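Local coordinates for protein Pre-mRNA-processing-splicing factor 8 (Cryptococcus neoformans var. grubii serotype A, PDB 6MX6) that contains the Prp8 intein, a Hint-type domain that probably excises itself from the spliceosomal host protein and joins the flanking segments by protein splicing, at residues A[47-53]-A[148-154]. Numbering follows the deposited sequence.
Sequences GEERLYR and EEEPTKW
Residues 47-53 and 148-154 run antiparallel where the two beta sheets of this Hint (intein) fold are joined: each passes from one sheet to the other, 47-49 pairing with 152-154 and Arg53 leading into the second sheet. The short strand axes approach to 4.5 Å at 140°. Gly47-Trp154 and Glu49-Thr152 are hydrogen-bonded pairs (Gly47 N to Trp154 O 3.0 Å, Trp154 N to Gly47 O 2.9 Å, Glu49 N to Thr152 O 3.0 Å, Thr152 N to Glu49 O 2.9 Å). Between them lies the non-hydrogen-bonded pair Glu48-Lys153, CA atoms 4.2 Å apart. Past the Glu49-Thr152 pair, Arg50 and Pro151 still bring their CA atoms to 3.9 Å; then 148-150 loops out, and the chains meet again where Glu148 N donates to Leu51 O, 2.8 Å.

On the face carrying Glu49 and Thr152, Trp154 (chi1 p) folds back over Gly47, whose CA sits 3.7 Å from the centroid of the five-membered ring in a CH-pi contact; a CB there would clash. Trp154 CD1 also meets Leu51 CD2 at 4.0 Å, while Trp154 NE1 makes a weak hydrogen bond to Glu49 OE2 (3.1 Å). Arg50 NE donates to Glu148 O (2.8 Å). Arg53 is salt-bridged to Glu148 and, through NH1, to Asp62; Thr152 OG1 is hydrogen-bonded to Gln7 NE2. A water fills the gap, accepting from Leu51 N (3.0 Å) and Thr152 OG1 (3.1 Å) and donating to Glu150 O (2.8 Å) and Glu148 OE1 (2.7 Å), leaving Glu148 OE2 to take Arg53 NH2 at 2.8 Å.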
loop_
_atom_site.group_PDB
_atom_site.type_symbol
_atom_site.label_atom_id
_atom_site.label_comp_id
_atom_site.label_asym_id
_atom_site.label_seq_id
_atom_site.Cartn_x
_atom_site.Cartn_y
_atom_site.Cartn_z
ATOM N N GLY A 47 -7.528 -3.584 -14.070
ATOM C CA GLY A 47 -8.535 -4.625 -14.091
ATOM C C GLY A 47 -9.690 -4.239 -13.199
ATOM O O GLY A 47 -9.799 -3.094 -12.769
ATOM N N GLU A 48 -10.553 -5.220 -12.933
ATOM C CA GLU A 48 -11.745 -5.003 -12.125
ATOM C C GLU A 48 -12.051 -6.271 -11.347
ATOM O O GLU A 48 -12.203 -7.336 -11.952
ATOM C CB GLU A 48 -12.942 -4.622 -13.002
ATOM C CG GLU A 48 -14.218 -4.427 -12.217
ATOM C CD GLU A 48 -15.281 -3.669 -12.989
ATOM O OE1 GLU A 48 -15.024 -3.281 -14.149
ATOM O OE2 GLU A 48 -16.378 -3.459 -12.428
ATOM N N GLU A 49 -12.155 -6.163 -10.024
ATOM C CA GLU A 49 -12.453 -7.356 -9.237
ATOM C C GLU A 49 -12.856 -6.940 -7.832
ATOM O O GLU A 49 -12.749 -5.772 -7.454
ATOM C CB GLU A 49 -11.263 -8.321 -9.185
ATOM C CG GLU A 49 -10.051 -7.785 -8.459
ATOM C CD GLU A 49 -8.804 -8.602 -8.745
ATOM O OE1 GLU A 49 -8.224 -9.174 -7.791
ATOM O OE2 GLU A 49 -8.413 -8.681 -9.929
ATOM N N ARG A 50 -13.333 -7.917 -7.064
ATOM C CA ARG A 50 -13.626 -7.671 -5.657
ATOM C C ARG A 50 -12.325 -7.471 -4.894
ATOM O O ARG A 50 -11.487 -8.373 -4.839
ATOM C CB ARG A 50 -14.424 -8.835 -5.070
ATOM C CG ARG A 50 -15.837 -8.883 -5.609
ATOM C CD ARG A 50 -16.518 -10.188 -5.262
ATOM N NE ARG A 50 -16.909 -10.224 -3.852
ATOM C CZ ARG A 50 -17.622 -11.201 -3.302
ATOM N NH1 ARG A 50 -18.042 -12.217 -4.041
ATOM N NH2 ARG A 50 -17.935 -11.147 -2.014
ATOM N N LEU A 51 -12.166 -6.298 -4.290
ATOM C CA LEU A 51 -10.935 -5.939 -3.603
ATOM C C LEU A 51 -11.082 -6.159 -2.101
ATOM O O LEU A 51 -12.171 -6.402 -1.581
ATOM C CB LEU A 51 -10.573 -4.482 -3.898
ATOM C CG LEU A 51 -10.477 -4.141 -5.387
ATOM C CD1 LEU A 51 -10.144 -2.655 -5.578
ATOM C CD2 LEU A 51 -9.419 -5.017 -6.027
ATOM N N TYR A 52 -9.961 -6.050 -1.400
ATOM C CA TYR A 52 -9.944 -6.089 0.052
ATOM C C TYR A 52 -9.833 -4.670 0.577
ATOM O O TYR A 52 -9.009 -3.894 0.087
ATOM C CB TYR A 52 -8.773 -6.920 0.569
ATOM C CG TYR A 52 -9.067 -8.386 0.478
ATOM C CD1 TYR A 52 -8.857 -9.082 -0.705
ATOM C CD2 TYR A 52 -9.597 -9.061 1.554
ATOM C CE1 TYR A 52 -9.151 -10.431 -0.795
ATOM C CE2 TYR A 52 -9.894 -10.404 1.479
ATOM C CZ TYR A 52 -9.666 -11.084 0.308
ATOM O OH TYR A 52 -9.970 -12.419 0.256
ATOM N N ARG A 53 -10.658 -4.347 1.572
ATOM C CA ARG A 53 -10.616 -3.060 2.257
ATOM C C ARG A 53 -9.917 -3.243 3.598
ATOM O O ARG A 53 -10.339 -4.071 4.417
ATOM C CB ARG A 53 -12.028 -2.502 2.458
ATOM C CG ARG A 53 -12.055 -1.165 3.218
ATOM C CD ARG A 53 -13.456 -0.579 3.306
ATOM N NE ARG A 53 -13.980 -0.342 1.966
ATOM C CZ ARG A 53 -13.802 0.783 1.283
ATOM N NH1 ARG A 53 -13.149 1.804 1.833
ATOM N NH2 ARG A 53 -14.291 0.894 0.049
ATOM N N GLU A 148 -14.509 -7.056 -0.253
ATOM C CA GLU A 148 -15.667 -6.269 -0.651
ATOM C C GLU A 148 -16.639 -7.104 -1.472
ATOM O O GLU A 148 -16.255 -8.051 -2.162
ATOM C CB GLU A 148 -15.231 -5.047 -1.443
ATOM C CG GLU A 148 -14.451 -4.079 -0.612
ATOM C CD GLU A 148 -14.589 -2.690 -1.138
ATOM O OE1 GLU A 148 -14.363 -2.523 -2.354
ATOM O OE2 GLU A 148 -14.941 -1.781 -0.353
ATOM N N GLU A 149 -17.917 -6.746 -1.392
ATOM C CA GLU A 149 -18.935 -7.614 -1.966
ATOM C C GLU A 149 -19.214 -7.348 -3.440
ATOM O O GLU A 149 -19.954 -8.123 -4.056
ATOM C CB GLU A 149 -20.240 -7.495 -1.185
ATOM C CG GLU A 149 -20.889 -6.150 -1.295
ATOM C CD GLU A 149 -22.157 -6.090 -0.484
ATOM O OE1 GLU A 149 -23.063 -6.928 -0.720
ATOM O OE2 GLU A 149 -22.225 -5.222 0.410
ATOM N N GLU A 150 -18.657 -6.289 -4.016
ATOM C CA GLU A 150 -18.842 -6.007 -5.434
ATOM C C GLU A 150 -17.517 -5.606 -6.049
ATOM O O GLU A 150 -16.670 -5.003 -5.374
ATOM C CB GLU A 150 -19.879 -4.890 -5.656
ATOM C CG GLU A 150 -21.310 -5.289 -5.306
ATOM C CD GLU A 150 -22.025 -6.094 -6.401
ATOM O OE1 GLU A 150 -21.367 -6.659 -7.309
ATOM O OE2 GLU A 150 -23.272 -6.169 -6.344
ATOM N N PRO A 151 -17.298 -5.917 -7.333
ATOM C CA PRO A 151 -16.023 -5.595 -7.974
ATOM C C PRO A 151 -15.865 -4.106 -8.217
ATOM O O PRO A 151 -16.836 -3.386 -8.459
ATOM C CB PRO A 151 -16.084 -6.346 -9.311
ATOM C CG PRO A 151 -17.292 -7.211 -9.247
ATOM C CD PRO A 151 -18.223 -6.598 -8.256
ATOM N N THR A 152 -14.614 -3.652 -8.183
ATOM C CA THR A 152 -14.299 -2.273 -8.513
ATOM C C THR A 152 -13.003 -2.249 -9.310
ATOM O O THR A 152 -12.234 -3.214 -9.318
ATOM C CB THR A 152 -14.181 -1.376 -7.262
ATOM O OG1 THR A 152 -13.117 -1.839 -6.428
ATOM C CG2 THR A 152 -15.486 -1.378 -6.451
ATOM N N LYS A 153 -12.776 -1.126 -9.993
ATOM C CA LYS A 153 -11.624 -1.008 -10.869
ATOM C C LYS A 153 -10.363 -0.741 -10.069
ATOM O O LYS A 153 -10.379 0.003 -9.081
ATOM C CB LYS A 153 -11.831 0.120 -11.885
ATOM C CG LYS A 153 -12.920 -0.179 -12.889
ATOM C CD LYS A 153 -13.120 0.996 -13.855
ATOM C CE LYS A 153 -14.188 0.665 -14.886
ATOM N NZ LYS A 153 -14.168 1.606 -16.040
ATOM N N TRP A 154 -9.269 -1.342 -10.512
ATOM C CA TRP A 154 -7.966 -1.181 -9.899
ATOM C C TRP A 154 -6.924 -0.928 -10.981
ATOM O O TRP A 154 -7.111 -1.277 -12.157
ATOM C CB TRP A 154 -7.562 -2.422 -9.081
ATOM C CG TRP A 154 -7.556 -3.715 -9.865
ATOM C CD1 TRP A 154 -8.560 -4.632 -9.926
ATOM C CD2 TRP A 154 -6.496 -4.230 -10.693
ATOM N NE1 TRP A 154 -8.192 -5.692 -10.724
ATOM C CE2 TRP A 154 -6.931 -5.468 -11.205
ATOM C CE3 TRP A 154 -5.226 -3.766 -11.047
ATOM C CZ2 TRP A 154 -6.141 -6.247 -12.059
ATOM C CZ3 TRP A 154 -4.442 -4.543 -11.887
ATOM C CH2 TRP A 154 -4.902 -5.766 -12.384
HETATM O O HOH W 1 -14.167 -4.069 -4.611
#